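Local structure of probable glutamine synthetase (Pseudomonas aeruginosa, 4HPP) at residues S37-V42 / L66-D71. The protein is a probable member of the glutamine synthetase family, a hexamer in the model whose chains each join a beta-sheet N-terminal domain to a larger catalytic-type domain. Residues are numbered along the deposited sequence; the frame is centred on the assembly and turned at random.
Sequences SGCGWV and LRLLPD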
loop_
_atom_site.group_PDB
_atom_site.type_symbol
_atom_site.label_atom_id
_atom_site.label_comp_id
_atom_site.label_asym_id
_atom_site.label_seq_id
_atom_site.Cartn_x
_atom_site.Cartn_y
_atom_site.Cartn_z
ATOM N N SER A 37 -15.766 3.433 -47.127
ATOM C CA SER A 37 -14.978 4.657 -47.315
ATOM C C SER A 37 -13.602 4.505 -46.671
ATOM O O SER A 37 -12.697 5.258 -46.968
ATOM C CB SER A 37 -15.684 5.856 -46.623
ATOM O OG SER A 37 -15.804 5.641 -45.191
ATOM N N GLY A 38 -13.481 3.557 -45.742
ATOM C CA GLY A 38 -12.341 3.471 -44.849
ATOM C C GLY A 38 -12.252 4.761 -44.068
ATOM O O GLY A 38 -13.295 5.315 -43.709
ATOM N N CYS A 39 -11.006 5.233 -43.848
ATOM C CA CYS A 39 -10.670 6.487 -43.152
ATOM C C CYS A 39 -9.615 7.250 -43.909
ATOM O O CYS A 39 -8.834 6.652 -44.659
ATOM C CB CYS A 39 -10.120 6.212 -41.746
ATOM S SG CYS A 39 -8.491 5.409 -41.672
ATOM N N GLY A 40 -9.543 8.559 -43.683
ATOM C CA GLY A 40 -8.512 9.374 -44.316
ATOM C C GLY A 40 -7.085 8.934 -43.979
ATOM O O GLY A 40 -6.850 8.236 -43.011
ATOM N N TRP A 41 -6.126 9.311 -44.809
ATOM C CA TRP A 41 -4.707 9.058 -44.521
ATOM C C TRP A 41 -3.916 9.998 -45.365
ATOM O O TRP A 41 -4.415 10.481 -46.378
ATOM C CB TRP A 41 -4.369 7.601 -44.845
ATOM C CG TRP A 41 -3.113 7.131 -44.205
ATOM C CD1 TRP A 41 -1.920 6.769 -44.825
ATOM C CD2 TRP A 41 -2.849 7.014 -42.759
ATOM N NE1 TRP A 41 -0.966 6.418 -43.879
ATOM C CE2 TRP A 41 -1.476 6.525 -42.628
ATOM C CE3 TRP A 41 -3.594 7.214 -41.620
ATOM C CZ2 TRP A 41 -0.912 6.275 -41.394
ATOM C CZ3 TRP A 41 -3.019 6.938 -40.394
ATOM C CH2 TRP A 41 -1.713 6.505 -40.275
ATOM N N VAL A 42 -2.694 10.303 -44.971
ATOM C CA VAL A 42 -1.900 11.401 -45.606
ATOM C C VAL A 42 -0.714 10.695 -46.291
ATOM O O VAL A 42 -0.033 9.903 -45.644
ATOM C CB VAL A 42 -1.471 12.447 -44.533
ATOM C CG1 VAL A 42 -0.432 13.439 -45.045
ATOM C CG2 VAL A 42 -2.687 13.191 -43.993
ATOM N N LEU A 66 -5.208 10.431 -49.109
ATOM C CA LEU A 66 -5.620 9.077 -49.511
ATOM C C LEU A 66 -6.733 8.479 -48.635
ATOM O O LEU A 66 -7.084 9.031 -47.601
ATOM C CB LEU A 66 -4.409 8.136 -49.404
ATOM C CG LEU A 66 -3.129 8.384 -50.195
ATOM C CD1 LEU A 66 -1.954 7.684 -49.557
ATOM C CD2 LEU A 66 -3.287 7.915 -51.618
ATOM N N ARG A 67 -7.247 7.310 -49.039
ATOM C CA ARG A 67 -8.126 6.519 -48.198
ATOM C C ARG A 67 -7.403 5.271 -47.755
ATOM O O ARG A 67 -6.720 4.684 -48.550
ATOM C CB ARG A 67 -9.366 6.065 -48.941
ATOM C CG ARG A 67 -10.247 7.160 -49.471
ATOM C CD ARG A 67 -10.587 8.204 -48.424
ATOM N NE ARG A 67 -11.322 7.667 -47.286
ATOM C CZ ARG A 67 -11.799 8.430 -46.311
ATOM N NH1 ARG A 67 -11.615 9.742 -46.372
ATOM N NH2 ARG A 67 -12.438 7.893 -45.278
ATOM N N LEU A 68 -7.586 4.891 -46.485
ATOM C CA LEU A 68 -7.111 3.652 -45.918
ATOM C C LEU A 68 -8.335 2.752 -45.837
ATOM O O LEU A 68 -9.228 2.962 -44.993
ATOM C CB LEU A 68 -6.552 3.866 -44.500
ATOM C CG LEU A 68 -6.050 2.588 -43.803
ATOM C CD1 LEU A 68 -5.147 1.801 -44.762
ATOM C CD2 LEU A 68 -5.324 2.805 -42.469
ATOM N N LEU A 69 -8.352 1.750 -46.702
ATOM C CA LEU A 69 -9.553 0.953 -46.960
ATOM C C LEU A 69 -9.423 -0.425 -46.306
ATOM O O LEU A 69 -8.734 -1.285 -46.844
ATOM C CB LEU A 69 -9.709 0.770 -48.471
ATOM C CG LEU A 69 -11.130 0.862 -49.027
ATOM C CD1 LEU A 69 -11.653 2.270 -48.843
ATOM C CD2 LEU A 69 -11.118 0.481 -50.500
ATOM N N PRO A 70 -10.051 -0.625 -45.133
ATOM C CA PRO A 70 -9.959 -1.901 -44.389
ATOM C C PRO A 70 -10.404 -3.098 -45.243
ATOM O O PRO A 70 -11.427 -3.036 -45.932
ATOM C CB PRO A 70 -10.930 -1.708 -43.215
ATOM C CG PRO A 70 -11.814 -0.580 -43.647
ATOM C CD PRO A 70 -10.963 0.327 -44.490
ATOM N N ASP A 71 -9.608 -4.159 -45.234
ATOM C CA ASP A 71 -9.991 -5.356 -45.915
ATOM C C ASP A 71 -10.719 -6.191 -44.868
ATOM O O ASP A 71 -10.120 -6.549 -43.855
ATOM C CB ASP A 71 -8.768 -6.077 -46.419
ATOM C CG ASP A 71 -8.983 -7.564 -46.540
ATOM O OD1 ASP A 71 -10.115 -7.994 -46.857
ATOM O OD2 ASP A 71 -8.027 -8.321 -46.294
#
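Arg-67 reaches over Gly-40 and back to Ser-37 in the N-terminal sheet of this glutamine synthetase fold, where strand 39-41, outermost of five within this chain, pairs antiparallel with strand 66-78. The pairing is short and strongly twisted (132° between strand directions): Cys-39 and Leu-68 exchange two backbone hydrogen bonds, as do Trp-41 and Leu-66, while Gly-40 faces Arg-67 as a non-hydrogen-bonded pair. Here a flat cation covers a peptide next to a glycine, which has no CB. Arg-67 CB and CG lie 4.0 Å and CD 3.9 Å from Ser-37 O, and bends at chi2 (-50°) and chi3 (-61°) curl the chain back. NE then donates to Ser-37 O at 2.8 Å; NH2 adds a weak bond to that oxygen and lies 3.1 Å from Cys-39 CA, with Gly-38 O at the guanidinium edge, in plane. Cys-39 C and Gly-40 N sit 3.2 Å off one face, displaced toward the rim; NH1 ends beside Gly-40 N and CA. Val-318 and Val-320 of a neighbouring subunit pack on Arg-67 and Leu-69, making this a subunit interface. On the sheet's other face, Cys-39 packs on Phe-12, and Trp-41 and Leu-68 on Thr-14. Positive-phi Gly-38 sets its CA 3.2 Å from Leu-68 O and 3.5 Å from Pro-70 CD.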